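PDB 5AH0: lipase from Pelosinus fermentans, which probably hydrolyses ester bonds as a zinc-containing lipase of the alpha/beta hydrolase superfamily, and also breaks down the polyester poly(butylene adipate-co-terephthalate). Local coordinates for residues 239-247 with 299-307; 324-335 with 343-351. All coordinates share one frame; numbering follows the deposited sequence.

Interaction 1. Residues 239-247 with 299-307; sequences LSTDGARVL and RNEQGRVII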
ATOM      1  N   LEU A 239       2.820   2.057   9.867  1.00 52.91           N
ATOM      2  CA  LEU A 239       4.075   1.885   9.139  1.00 48.91           C
ATOM      3  C   LEU A 239       5.255   1.628  10.062  1.00 46.60           C
ATOM      4  O   LEU A 239       6.285   1.120   9.625  1.00 46.67           O
ATOM      5  CB  LEU A 239       4.353   3.118   8.279  1.00 49.18           C
ATOM      6  CG  LEU A 239       3.456   3.217   7.049  1.00 52.20           C
ATOM      7  CD1 LEU A 239       3.698   4.523   6.312  1.00 53.93           C
ATOM      8  CD2 LEU A 239       3.722   2.030   6.139  1.00 50.42           C
ATOM      9  N   SER A 240       5.106   1.983  11.334  1.00 48.07           N
ATOM     10  CA  SER A 240       6.191   1.809  12.286  1.00 53.29           C
ATOM     11  C   SER A 240       6.407   0.344  12.629  1.00 60.94           C
ATOM     12  O   SER A 240       5.530  -0.499  12.421  1.00 66.24           O
ATOM     13  CB  SER A 240       5.921   2.604  13.565  1.00 55.75           C
ATOM     14  OG  SER A 240       4.806   2.088  14.265  1.00 60.46           O
ATOM     15  N   THR A 241       7.580   0.055  13.175  1.00 62.65           N
ATOM     16  CA  THR A 241       7.903  -1.278  13.654  1.00 63.31           C
ATOM     17  C   THR A 241       6.935  -1.667  14.766  1.00 68.37           C
ATOM     18  O   THR A 241       6.576  -2.838  14.918  1.00 70.52           O
ATOM     19  CB  THR A 241       9.335  -1.332  14.173  1.00 64.89           C
ATOM     20  OG1 THR A 241       9.503  -0.333  15.188  1.00 69.44           O
ATOM     21  CG2 THR A 241      10.306  -1.048  13.044  1.00 61.95           C
ATOM     22  N   ASP A 242       6.497  -0.663  15.517  1.00 68.31           N
ATOM     23  CA  ASP A 242       5.600  -0.863  16.646  1.00 71.02           C
ATOM     24  C   ASP A 242       4.198  -1.230  16.196  1.00 71.33           C
ATOM     25  O   ASP A 242       3.591  -2.152  16.736  1.00 77.11           O
ATOM     26  CB  ASP A 242       5.537   0.405  17.489  1.00 78.16           C
ATOM     27  CG  ASP A 242       6.907   0.954  17.807  1.00 86.07           C
ATOM     28  OD1 ASP A 242       7.750   0.188  18.333  1.00 88.85           O
ATOM     29  OD2 ASP A 242       7.151   2.139  17.484  1.00 88.44           O
ATOM     30  N   GLY A 243       3.690  -0.524  15.194  1.00 66.99           N
ATOM     31  CA  GLY A 243       2.350  -0.778  14.701  1.00 66.08           C
ATOM     32  C   GLY A 243       2.216  -1.985  13.788  1.00 64.42           C
ATOM     33  O   GLY A 243       1.200  -2.685  13.810  1.00 66.26           O
ATOM     34  N   ALA A 244       3.241  -2.237  12.982  1.00 63.48           N
ATOM     35  CA  ALA A 244       3.189  -3.354  12.042  1.00 62.02           C
ATOM     36  C   ALA A 244       3.136  -4.659  12.829  1.00 66.79           C
ATOM     37  O   ALA A 244       2.365  -5.577  12.523  1.00 66.07           O
ATOM     38  CB  ALA A 244       4.388  -3.331  11.111  1.00 51.26           C
ATOM     39  N   ARG A 245       3.980  -4.700  13.849  1.00 67.07           N
ATOM     40  CA  ARG A 245       4.030  -5.760  14.830  1.00 63.63           C
ATOM     41  C   ARG A 245       2.628  -6.116  15.273  1.00 69.22           C
ATOM     42  O   ARG A 245       2.224  -7.279  15.238  1.00 74.49           O
ATOM     43  CB  ARG A 245       4.870  -5.293  16.011  1.00 64.37           C
ATOM     44  CG  ARG A 245       5.536  -6.383  16.755  1.00 72.27           C
ATOM     45  CD  ARG A 245       6.600  -5.864  17.696  1.00 74.76           C
ATOM     46  NE  ARG A 245       6.158  -4.773  18.557  1.00 73.49           N
ATOM     47  CZ  ARG A 245       6.828  -4.387  19.636  1.00 75.35           C
ATOM     48  NH1 ARG A 245       7.940  -5.024  19.975  1.00 72.94           N
ATOM     49  NH2 ARG A 245       6.385  -3.383  20.381  1.00 79.61           N
ATOM     50  N   VAL A 246       1.886  -5.087  15.672  1.00 66.95           N
ATOM     51  CA  VAL A 246       0.521  -5.238  16.149  1.00 65.16           C
ATOM     52  C   VAL A 246      -0.366  -5.843  15.069  1.00 65.32           C
ATOM     53  O   VAL A 246      -1.127  -6.786  15.327  1.00 69.73           O
ATOM     54  CB  VAL A 246      -0.060  -3.884  16.604  1.00 64.74           C
ATOM     55  CG1 VAL A 246      -1.541  -4.016  16.941  1.00 65.37           C
ATOM     56  CG2 VAL A 246       0.717  -3.357  17.800  1.00 65.92           C
ATOM     57  N   LEU A 247      -0.275  -5.292  13.862  1.00 61.37           N
ATOM     58  CA  LEU A 247      -1.065  -5.793  12.739  1.00 63.71           C
ATOM     59  C   LEU A 247      -0.774  -7.277  12.493  1.00 67.35           C
ATOM     60  O   LEU A 247      -1.681  -8.061  12.216  1.00 70.98           O
ATOM     61  CB  LEU A 247      -0.778  -4.973  11.477  1.00 59.56           C
ATOM     62  CG  LEU A 247      -1.713  -5.132  10.278  1.00 57.62           C
ATOM     63  CD1 LEU A 247      -3.015  -4.424  10.556  1.00 55.66           C
ATOM     64  CD2 LEU A 247      -1.064  -4.582   9.009  1.00 56.75           C
ATOM     65  N   ARG A 299      18.524   1.158  17.064  1.00 60.58           N
ATOM     66  CA  ARG A 299      17.829   1.354  18.327  1.00 62.08           C
ATOM     67  C   ARG A 299      17.805   0.087  19.154  1.00 69.59           C
ATOM     68  O   ARG A 299      17.425  -0.981  18.669  1.00 71.43           O
ATOM     69  CB  ARG A 299      16.400   1.826  18.082  1.00 58.51           C
ATOM     70  CG  ARG A 299      15.660   2.194  19.328  1.00 58.50           C
ATOM     71  CD  ARG A 299      14.225   2.455  19.006  1.00 58.00           C
ATOM     72  NE  ARG A 299      13.537   1.228  18.640  1.00 63.19           N
ATOM     73  CZ  ARG A 299      12.717   1.111  17.599  1.00 60.11           C
ATOM     74  NH1 ARG A 299      12.499   2.153  16.804  1.00 55.72           N
ATOM     75  NH2 ARG A 299      12.123  -0.048  17.352  1.00 58.20           N
ATOM     76  N   ASN A 300      18.188   0.225  20.418  1.00 73.66           N
ATOM     77  CA  ASN A 300      18.251  -0.901  21.333  1.00 76.59           C
ATOM     78  C   ASN A 300      17.481  -0.561  22.595  1.00 78.70           C
ATOM     79  O   ASN A 300      18.074  -0.353  23.651  1.00 79.26           O
ATOM     80  CB  ASN A 300      19.700  -1.244  21.676  1.00 77.26           C
ATOM     81  CG  ASN A 300      19.842  -2.617  22.290  1.00 81.42           C
ATOM     82  OD1 ASN A 300      19.032  -3.507  22.034  1.00 85.84           O
ATOM     83  ND2 ASN A 300      20.858  -2.791  23.132  1.00 81.16           N
ATOM     84  N   GLU A 301      16.164  -0.452  22.473  1.00 80.39           N
ATOM     85  CA  GLU A 301      15.340  -0.128  23.625  1.00 88.32           C
ATOM     86  C   GLU A 301      14.461  -1.304  24.000  1.00 89.44           C
ATOM     87  O   GLU A 301      14.041  -2.089  23.151  1.00 89.68           O
ATOM     88  CB  GLU A 301      14.490   1.112  23.351  1.00 93.57           C
ATOM     89  CG  GLU A 301      15.326   2.349  23.092  1.00101.60           C
ATOM     90  CD  GLU A 301      14.514   3.517  22.558  1.00108.96           C
ATOM     91  OE1 GLU A 301      13.265   3.445  22.606  1.00112.74           O
ATOM     92  OE2 GLU A 301      15.129   4.496  22.076  1.00109.05           O
ATOM     93  N   GLN A 302      14.176  -1.415  25.286  1.00 90.70           N
ATOM     94  CA  GLN A 302      13.347  -2.499  25.775  1.00 91.18           C
ATOM     95  C   GLN A 302      11.877  -2.227  25.452  1.00 87.48           C
ATOM     96  O   GLN A 302      11.409  -1.089  25.534  1.00 87.08           O
ATOM     97  CB  GLN A 302      13.603  -2.700  27.271  1.00 95.26           C
ATOM     98  CG  GLN A 302      13.563  -1.421  28.089  1.00100.38           C
ATOM     99  CD  GLN A 302      13.925  -1.650  29.552  1.00108.08           C
ATOM    100  OE1 GLN A 302      14.167  -2.784  29.972  1.00113.37           O
ATOM    101  NE2 GLN A 302      13.975  -0.569  30.331  1.00107.91           N
ATOM    102  N   GLY A 303      11.172  -3.264  25.011  1.00 84.10           N
ATOM    103  CA  GLY A 303       9.764  -3.142  24.680  1.00 83.00           C
ATOM    104  C   GLY A 303       9.492  -2.847  23.212  1.00 80.38           C
ATOM    105  O   GLY A 303       8.392  -3.101  22.722  1.00 83.10           O
ATOM    106  N   ARG A 304      10.488  -2.327  22.498  1.00 74.70           N
ATOM    107  CA  ARG A 304      10.327  -2.071  21.068  1.00 72.26           C
ATOM    108  C   ARG A 304      11.193  -3.020  20.251  1.00 70.04           C
ATOM    109  O   ARG A 304      12.136  -3.608  20.776  1.00 72.14           O
ATOM    110  CB  ARG A 304      10.678  -0.621  20.721  1.00 72.08           C
ATOM    111  CG  ARG A 304       9.676   0.403  21.224  1.00 74.30           C
ATOM    112  CD  ARG A 304      10.124   1.812  20.879  1.00 73.76           C
ATOM    113  NE  ARG A 304       9.490   2.319  19.666  1.00 74.28           N
ATOM    114  CZ  ARG A 304       9.964   3.338  18.957  1.00 75.25           C
ATOM    115  NH1 ARG A 304      11.078   3.941  19.346  1.00 76.50           N
ATOM    116  NH2 ARG A 304       9.335   3.751  17.859  1.00 72.99           N
ATOM    117  N   VAL A 305      10.873  -3.161  18.968  1.00 68.77           N
ATOM    118  CA  VAL A 305      11.665  -3.976  18.051  1.00 64.31           C
ATOM    119  C   VAL A 305      13.104  -3.482  18.037  1.00 58.91           C
ATOM    120  O   VAL A 305      13.357  -2.290  17.837  1.00 50.82           O
ATOM    121  CB  VAL A 305      11.084  -3.926  16.629  1.00 64.73           C
ATOM    122  CG1 VAL A 305      11.969  -4.698  15.644  1.00 64.76           C
ATOM    123  CG2 VAL A 305       9.661  -4.457  16.626  1.00 64.79           C
ATOM    124  N   ILE A 306      14.048  -4.392  18.256  1.00 62.61           N
ATOM    125  CA  ILE A 306      15.457  -4.003  18.295  1.00 65.52           C
ATOM    126  C   ILE A 306      15.954  -3.801  16.867  1.00 67.47           C
ATOM    127  O   ILE A 306      15.771  -4.664  16.006  1.00 66.94           O
ATOM    128  CB  ILE A 306      16.349  -5.038  19.028  1.00 72.84           C
ATOM    129  CG1 ILE A 306      16.376  -4.778  20.541  1.00 78.24           C
ATOM    130  CG2 ILE A 306      17.783  -4.950  18.529  1.00 70.01           C
ATOM    131  CD1 ILE A 306      15.054  -4.954  21.263  1.00 80.10           C
ATOM    132  N   ILE A 307      16.552  -2.640  16.623  1.00 66.59           N
ATOM    133  CA  ILE A 307      16.967  -2.255  15.284  1.00 65.14           C
ATOM    134  C   ILE A 307      18.485  -2.176  15.157  1.00 67.91           C
ATOM    135  O   ILE A 307      19.134  -1.247  15.643  1.00 67.56           O
ATOM    136  CB  ILE A 307      16.314  -0.935  14.899  1.00 60.55           C
ATOM    137  CG1 ILE A 307      14.809  -1.173  14.796  1.00 63.00           C
ATOM    138  CG2 ILE A 307      16.881  -0.404  13.576  1.00 53.44           C
ATOM    139  CD1 ILE A 307      14.023   0.070  14.805  1.00 68.56           C
TER

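Interaction 2. Residues 324-335 with 343-351; sequences NGPKIWSSDKIV and IGKWNSMPL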
ATOM      1  N   ASN A 324      10.168  -9.429   2.906  1.00 47.78           N
ATOM      2  CA  ASN A 324       9.940 -10.781   2.395  1.00 49.67           C
ATOM      3  C   ASN A 324       8.659 -11.377   2.956  1.00 56.54           C
ATOM      4  O   ASN A 324       8.163 -12.383   2.459  1.00 58.92           O
ATOM      5  CB  ASN A 324      11.116 -11.708   2.698  1.00 49.32           C
ATOM      6  CG  ASN A 324      11.429 -11.804   4.176  1.00 54.14           C
ATOM      7  OD1 ASN A 324      10.755 -11.209   5.019  1.00 59.80           O
ATOM      8  ND2 ASN A 324      12.436 -12.596   4.502  1.00 55.01           N
ATOM      9  N   GLY A 325       8.139 -10.766   4.016  1.00 57.92           N
ATOM     10  CA  GLY A 325       6.921 -11.241   4.641  1.00 57.61           C
ATOM     11  C   GLY A 325       6.883 -10.830   6.095  1.00 58.03           C
ATOM     12  O   GLY A 325       7.911 -10.448   6.654  1.00 53.67           O
ATOM     13  N   PRO A 326       5.693 -10.893   6.713  1.00 59.86           N
ATOM     14  CA  PRO A 326       5.553 -10.531   8.122  1.00 61.14           C
ATOM     15  C   PRO A 326       6.203 -11.578   9.005  1.00 64.64           C
ATOM     16  O   PRO A 326       5.834 -12.749   8.918  1.00 69.08           O
ATOM     17  CB  PRO A 326       4.040 -10.494   8.330  1.00 62.76           C
ATOM     18  CG  PRO A 326       3.488 -11.392   7.282  1.00 61.60           C
ATOM     19  CD  PRO A 326       4.414 -11.305   6.109  1.00 58.27           C
ATOM     20  N   LYS A 327       7.164 -11.159   9.824  1.00 61.66           N
ATOM     21  CA  LYS A 327       7.875 -12.065  10.714  1.00 63.99           C
ATOM     22  C   LYS A 327       7.604 -11.771  12.179  1.00 66.87           C
ATOM     23  O   LYS A 327       7.396 -12.683  12.983  1.00 74.47           O
ATOM     24  CB  LYS A 327       9.384 -12.001  10.464  1.00 63.85           C
ATOM     25  CG  LYS A 327       9.872 -12.831   9.297  1.00 63.72           C
ATOM     26  CD  LYS A 327      10.242 -11.952   8.149  1.00 66.31           C
ATOM     27  CE  LYS A 327      11.328 -10.988   8.533  1.00 66.74           C
ATOM     28  NZ  LYS A 327      11.510 -10.017   7.433  1.00 66.07           N
ATOM     29  N   ILE A 328       7.627 -10.491  12.524  1.00 61.56           N
ATOM     30  CA  ILE A 328       7.541 -10.075  13.912  1.00 59.91           C
ATOM     31  C   ILE A 328       6.109 -10.193  14.427  1.00 63.85           C
ATOM     32  O   ILE A 328       5.184  -9.653  13.828  1.00 63.53           O
ATOM     33  CB  ILE A 328       8.060  -8.637  14.069  1.00 58.52           C
ATOM     34  CG1 ILE A 328       9.445  -8.510  13.434  1.00 59.82           C
ATOM     35  CG2 ILE A 328       8.166  -8.246  15.511  1.00 56.75           C
ATOM     36  CD1 ILE A 328      10.029  -7.130  13.554  1.00 59.58           C
ATOM     37  N   TRP A 329       5.942 -10.919  15.533  1.00 68.21           N
ATOM     38  CA  TRP A 329       4.630 -11.245  16.097  1.00 69.29           C
ATOM     39  C   TRP A 329       3.742 -11.911  15.055  1.00 72.85           C
ATOM     40  O   TRP A 329       2.524 -11.698  15.021  1.00 75.20           O
ATOM     41  CB  TRP A 329       3.930 -10.008  16.652  1.00 68.48           C
ATOM     42  CG  TRP A 329       4.566  -9.449  17.867  1.00 73.07           C
ATOM     43  CD1 TRP A 329       5.755  -9.826  18.426  1.00 74.16           C
ATOM     44  CD2 TRP A 329       4.049  -8.402  18.695  1.00 74.72           C
ATOM     45  NE1 TRP A 329       6.014  -9.074  19.545  1.00 73.02           N
ATOM     46  CE2 TRP A 329       4.983  -8.191  19.733  1.00 73.96           C
ATOM     47  CE3 TRP A 329       2.895  -7.610  18.650  1.00 72.81           C
ATOM     48  CZ2 TRP A 329       4.789  -7.230  20.726  1.00 71.74           C
ATOM     49  CZ3 TRP A 329       2.703  -6.660  19.637  1.00 71.64           C
ATOM     50  CH2 TRP A 329       3.648  -6.476  20.662  1.00 71.34           C
ATOM     51  N   SER A 330       4.355 -12.718  14.199  1.00 71.47           N
ATOM     52  CA  SER A 330       3.603 -13.397  13.158  1.00 71.81           C
ATOM     53  C   SER A 330       3.980 -14.872  13.104  1.00 78.69           C
ATOM     54  O   SER A 330       5.083 -15.258  13.509  1.00 80.53           O
ATOM     55  CB  SER A 330       3.839 -12.738  11.796  1.00 61.64           C
ATOM     56  OG  SER A 330       3.006 -13.324  10.806  1.00 58.46           O
ATOM     57  N   SER A 331       3.051 -15.695  12.631  1.00 80.09           N
ATOM     58  CA  SER A 331       3.323 -17.113  12.450  1.00 83.35           C
ATOM     59  C   SER A 331       3.332 -17.497  10.977  1.00 84.47           C
ATOM     60  O   SER A 331       3.472 -18.671  10.642  1.00 89.34           O
ATOM     61  CB  SER A 331       2.298 -17.946  13.215  1.00 82.93           C
ATOM     62  OG  SER A 331       2.335 -17.603  14.588  1.00 81.41           O
ATOM     63  N   ASP A 332       3.166 -16.503  10.107  1.00 80.16           N
ATOM     64  CA  ASP A 332       3.195 -16.714   8.665  1.00 77.95           C
ATOM     65  C   ASP A 332       4.445 -17.477   8.245  1.00 80.23           C
ATOM     66  O   ASP A 332       5.545 -17.163   8.684  1.00 82.17           O
ATOM     67  CB  ASP A 332       3.137 -15.370   7.926  1.00 74.61           C
ATOM     68  CG  ASP A 332       1.738 -14.769   7.898  1.00 77.58           C
ATOM     69  OD1 ASP A 332       0.859 -15.289   8.622  1.00 83.62           O
ATOM     70  OD2 ASP A 332       1.519 -13.778   7.154  1.00 71.71           O
ATOM     71  N   LYS A 333       4.282 -18.474   7.383  1.00 81.84           N
ATOM     72  CA  LYS A 333       5.437 -19.211   6.883  1.00 83.56           C
ATOM     73  C   LYS A 333       6.039 -18.498   5.678  1.00 76.46           C
ATOM     74  O   LYS A 333       5.342 -18.169   4.722  1.00 74.48           O
ATOM     75  CB  LYS A 333       5.073 -20.655   6.514  1.00 89.54           C
ATOM     76  CG  LYS A 333       4.798 -21.565   7.702  1.00 97.50           C
ATOM     77  CD  LYS A 333       4.473 -22.980   7.244  1.00104.60           C
ATOM     78  CE  LYS A 333       4.239 -23.910   8.426  1.00112.03           C
ATOM     79  NZ  LYS A 333       3.831 -25.286   8.005  1.00116.79           N
ATOM     80  N   ILE A 334       7.337 -18.245   5.731  1.00 73.83           N
ATOM     81  CA  ILE A 334       7.997 -17.594   4.612  1.00 70.67           C
ATOM     82  C   ILE A 334       8.959 -18.569   3.962  1.00 71.12           C
ATOM     83  O   ILE A 334       9.781 -19.184   4.632  1.00 77.07           O
ATOM     84  CB  ILE A 334       8.728 -16.327   5.058  1.00 67.06           C
ATOM     85  CG1 ILE A 334       7.729 -15.382   5.717  1.00 65.36           C
ATOM     86  CG2 ILE A 334       9.398 -15.642   3.874  1.00 65.29           C
ATOM     87  CD1 ILE A 334       8.352 -14.139   6.251  1.00 65.14           C
ATOM     88  N   VAL A 335       8.853 -18.681   2.646  1.00 67.91           N
ATOM     89  CA  VAL A 335       9.564 -19.687   1.869  1.00 71.66           C
ATOM     90  C   VAL A 335      10.319 -19.070   0.691  1.00 73.73           C
ATOM     91  O   VAL A 335       9.858 -18.097   0.096  1.00 75.43           O
ATOM     92  CB  VAL A 335       8.561 -20.748   1.352  1.00 74.02           C
ATOM     93  CG1 VAL A 335       9.171 -21.640   0.288  1.00 76.75           C
ATOM     94  CG2 VAL A 335       8.007 -21.562   2.515  1.00 76.82           C
ATOM     95  N   ILE A 343       0.935 -22.550  -2.060  1.00 84.23           N
ATOM     96  CA  ILE A 343      -0.246 -21.908  -1.496  1.00 81.02           C
ATOM     97  C   ILE A 343      -0.163 -21.823   0.031  1.00 81.64           C
ATOM     98  O   ILE A 343       0.456 -22.671   0.676  1.00 84.87           O
ATOM     99  CB  ILE A 343      -1.512 -22.669  -1.895  1.00 82.58           C
ATOM    100  CG1 ILE A 343      -2.762 -21.856  -1.554  1.00 85.83           C
ATOM    101  CG2 ILE A 343      -1.532 -24.033  -1.231  1.00 82.55           C
ATOM    102  CD1 ILE A 343      -4.053 -22.530  -1.957  1.00 87.71           C
ATOM    103  N   GLY A 344      -0.760 -20.782   0.605  1.00 78.21           N
ATOM    104  CA  GLY A 344      -0.800 -20.623   2.047  1.00 74.49           C
ATOM    105  C   GLY A 344       0.466 -20.068   2.676  1.00 70.82           C
ATOM    106  O   GLY A 344       0.472 -19.732   3.855  1.00 70.60           O
ATOM    107  N   LYS A 345       1.541 -19.957   1.901  1.00 70.15           N
ATOM    108  CA  LYS A 345       2.810 -19.466   2.440  1.00 68.83           C
ATOM    109  C   LYS A 345       3.342 -18.314   1.592  1.00 63.41           C
ATOM    110  O   LYS A 345       2.933 -18.138   0.448  1.00 62.42           O
ATOM    111  CB  LYS A 345       3.843 -20.595   2.498  1.00 74.59           C
ATOM    112  CG  LYS A 345       3.339 -21.852   3.155  1.00 81.26           C
ATOM    113  CD  LYS A 345       4.063 -23.101   2.665  1.00 87.68           C
ATOM    114  CE  LYS A 345       5.213 -23.509   3.575  1.00 91.59           C
ATOM    115  NZ  LYS A 345       5.645 -24.921   3.292  1.00 92.44           N
ATOM    116  N   TRP A 346       4.257 -17.532   2.153  1.00 62.00           N
ATOM    117  CA  TRP A 346       4.873 -16.440   1.411  1.00 59.56           C
ATOM    118  C   TRP A 346       5.984 -16.964   0.506  1.00 62.78           C
ATOM    119  O   TRP A 346       6.993 -17.487   0.981  1.00 63.97           O
ATOM    120  CB  TRP A 346       5.429 -15.377   2.364  1.00 56.96           C
ATOM    121  CG  TRP A 346       4.374 -14.572   3.056  1.00 58.14           C
ATOM    122  CD1 TRP A 346       3.745 -14.868   4.237  1.00 60.43           C
ATOM    123  CD2 TRP A 346       3.818 -13.333   2.607  1.00 56.69           C
ATOM    124  NE1 TRP A 346       2.831 -13.888   4.546  1.00 58.95           N
ATOM    125  CE2 TRP A 346       2.852 -12.937   3.558  1.00 57.43           C
ATOM    126  CE3 TRP A 346       4.033 -12.524   1.486  1.00 50.55           C
ATOM    127  CZ2 TRP A 346       2.110 -11.766   3.421  1.00 55.12           C
ATOM    128  CZ3 TRP A 346       3.300 -11.366   1.354  1.00 49.47           C
ATOM    129  CH2 TRP A 346       2.350 -10.995   2.314  1.00 52.91           C
ATOM    130  N   ASN A 347       5.790 -16.829  -0.801  1.00 61.80           N
ATOM    131  CA  ASN A 347       6.824 -17.192  -1.756  1.00 63.20           C
ATOM    132  C   ASN A 347       7.759 -16.006  -1.988  1.00 64.13           C
ATOM    133  O   ASN A 347       7.476 -15.131  -2.821  1.00 61.70           O
ATOM    134  CB  ASN A 347       6.202 -17.653  -3.077  1.00 63.76           C
ATOM    135  CG  ASN A 347       5.376 -18.935  -2.937  1.00 69.59           C
ATOM    136  OD1 ASN A 347       5.774 -19.994  -3.421  1.00 73.08           O
ATOM    137  ND2 ASN A 347       4.220 -18.837  -2.287  1.00 69.92           N
ATOM    138  N   SER A 348       8.858 -15.967  -1.231  1.00 65.16           N
ATOM    139  CA  SER A 348       9.816 -14.858  -1.287  1.00 61.06           C
ATOM    140  C   SER A 348      10.680 -14.910  -2.544  1.00 61.82           C
ATOM    141  O   SER A 348      11.481 -15.837  -2.736  1.00 64.41           O
ATOM    142  CB  SER A 348      10.713 -14.853  -0.053  1.00 63.46           C
ATOM    143  OG  SER A 348      11.686 -13.826  -0.150  1.00 64.33           O
ATOM    144  N   MET A 349      10.505 -13.915  -3.402  1.00 59.58           N
ATOM    145  CA  MET A 349      11.176 -13.893  -4.690  1.00 59.76           C
ATOM    146  C   MET A 349      12.613 -13.433  -4.541  1.00 59.78           C
ATOM    147  O   MET A 349      12.959 -12.834  -3.527  1.00 62.57           O
ATOM    148  CB  MET A 349      10.411 -12.995  -5.660  1.00 60.33           C
ATOM    149  CG  MET A 349       8.964 -13.413  -5.827  1.00 64.11           C
ATOM    150  SD  MET A 349       8.815 -15.047  -6.578  1.00 68.69           S
ATOM    151  CE  MET A 349       9.542 -14.729  -8.184  1.00 67.59           C
ATOM    152  N   PRO A 350      13.465 -13.758  -5.530  1.00 60.32           N
ATOM    153  CA  PRO A 350      14.847 -13.268  -5.560  1.00 58.19           C
ATOM    154  C   PRO A 350      14.910 -11.750  -5.425  1.00 59.14           C
ATOM    155  O   PRO A 350      14.069 -11.051  -6.004  1.00 58.20           O
ATOM    156  CB  PRO A 350      15.343 -13.705  -6.938  1.00 59.42           C
ATOM    157  CG  PRO A 350      14.540 -14.906  -7.254  1.00 61.52           C
ATOM    158  CD  PRO A 350      13.183 -14.679  -6.648  1.00 60.60           C
ATOM    159  N   LEU A 351      15.921 -11.259  -4.712  1.00 58.39           N
ATOM    160  CA  LEU A 351      16.030  -9.850  -4.353  1.00 52.27           C
ATOM    161  C   LEU A 351      16.130  -8.924  -5.557  1.00 51.28           C
ATOM    162  O   LEU A 351      16.952  -9.135  -6.443  1.00 56.45           O
ATOM    163  CB  LEU A 351      17.247  -9.647  -3.450  1.00 51.89           C
ATOM    164  CG  LEU A 351      17.572  -8.212  -3.008  1.00 53.58           C
ATOM    165  CD1 LEU A 351      16.694  -7.758  -1.839  1.00 53.57           C
ATOM    166  CD2 LEU A 351      19.058  -8.068  -2.665  1.00 48.78           C
TER

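Interaction 1. Residues 239-247 with 299-307
Asp242, in the first turn of helix 241-250, is gripped side-on by Arg304 from a type II beta turn, Glu301 to Arg304, and this salt bridge is a polar clasp between helix and loop in this alpha/beta hydrolase. NH2 of Arg304 lies 2.7 Å from Asp242 OD2, on the syn lone pair and in the guanidinium plane, while NE reaches OD1 at 3.1 Å from a tilted position; the carboxylate and guanidinium planes stand 31° apart. One helical turn on, Arg245 answers from the helix side. Its NH2 donates to Gly303 O at 3.1 Å, in both the guanidinium and carbonyl planes, and NH1 adds a weak bond to the same oxygen. With CG anti to the backbone N (chi1 -153°) and a bend at chi3, the Arg245 chain runs alongside Val305, and its CD packs 3.5 Å from CG2 of that valine. Val305 also sets its CB against CB of Thr241.

Behind this first shell, Ile307 CG1 lies over one face of the Arg299 guanidinium and CZ of Arg304 over the opposite one, both offset toward the rim. Each arginine has its own carboxylate, Asp242 for Arg304 and Asp170 for Arg299, whose charges probably offset theirs; Asp170 also forms a hydrogen bond with Thr241 OG1. Only a weak bond joins Arg299 NH2 to that hydroxyl. On the helix side, Ser240 is the N-cap, its OG accepting from Gly243 N, which fixes the start of the turn that carries Asp242. On the loop side, Arg299 NH2 donates to Val305 O at 2.6 Å, in the carbonyl plane and on a lone pair.

Interaction 2. Residues 324-335 with 343-351
Parallel strand pairing joins residues 334-335 to 346-348 in the outer part of the central sheet, with Trp346 folded back against the loop that leads into the first strand. Three backbone bonds set the register: Trp346 N to Lys333 O, Val335 N to Trp346 O at 2.8 Å, and Ser348 N to Val335 O at 2.7 Å. Ile334 and Trp346 put their side chains on one side of the sheet, where Ile334 CG1 rests 4.1 Å from Trp346 CB. Beyond CB the indole is held in two directions. Its NE1 donates to Asp332 OD2 at 2.9 Å, nearly straight (166°) and in the ring plane, although it meets the carboxylate from above its plane. Over one ring face, Pro326 CD sits 3.4 Å from CE2, offset toward the rim, with Gly325 CA beside it. Strand 346-348 also pairs with strand 258-265, making this the extension of the mainly parallel sheet of the alpha/beta hydrolase fold. Asp332 is itself positioned by Ala253 N, which donates to its OD1, and Ser330 OG accepts from Asp332 N in an ST turn. An alanine in place of Trp346, lacking the indole N-H, would probably leave Asp332 OD2 short of a partner and open a gap beside Pro326 and Gly325. On the other side of the sheet, Val335 CG2 meets CE of Lys345 at 3.6 Å; the lysine chain, bent at chi3 (96°), also brings CE close to Lys333 CD, using its aliphatic part for the packing.

In the fold
Following the chain from the N terminus, most of the parallel sheet precedes helix 241-250, where interaction 1 opens; the chain then passes through strand 258-265 and helix 288-294 and returns at 299-307, closing a loop of 51 intervening residues. Further on, residues 324-335 lead into strand 334-336, and after seven more residues the chain comes back through 343-351 to close interaction 2. The two follow in series, neither nesting nor crossing. Their centres lie 18 Å apart, yet the turn at Lys327 to Ser330 reaches interaction 1: Trp329 forms a cation-pi pair with Arg245, whose CG also packs 3.2 Å from CD2 of the ring, and Ile328 touches both Arg245 and Val305. The 324-335 segment thus connects interaction 1 to the parallel sheet.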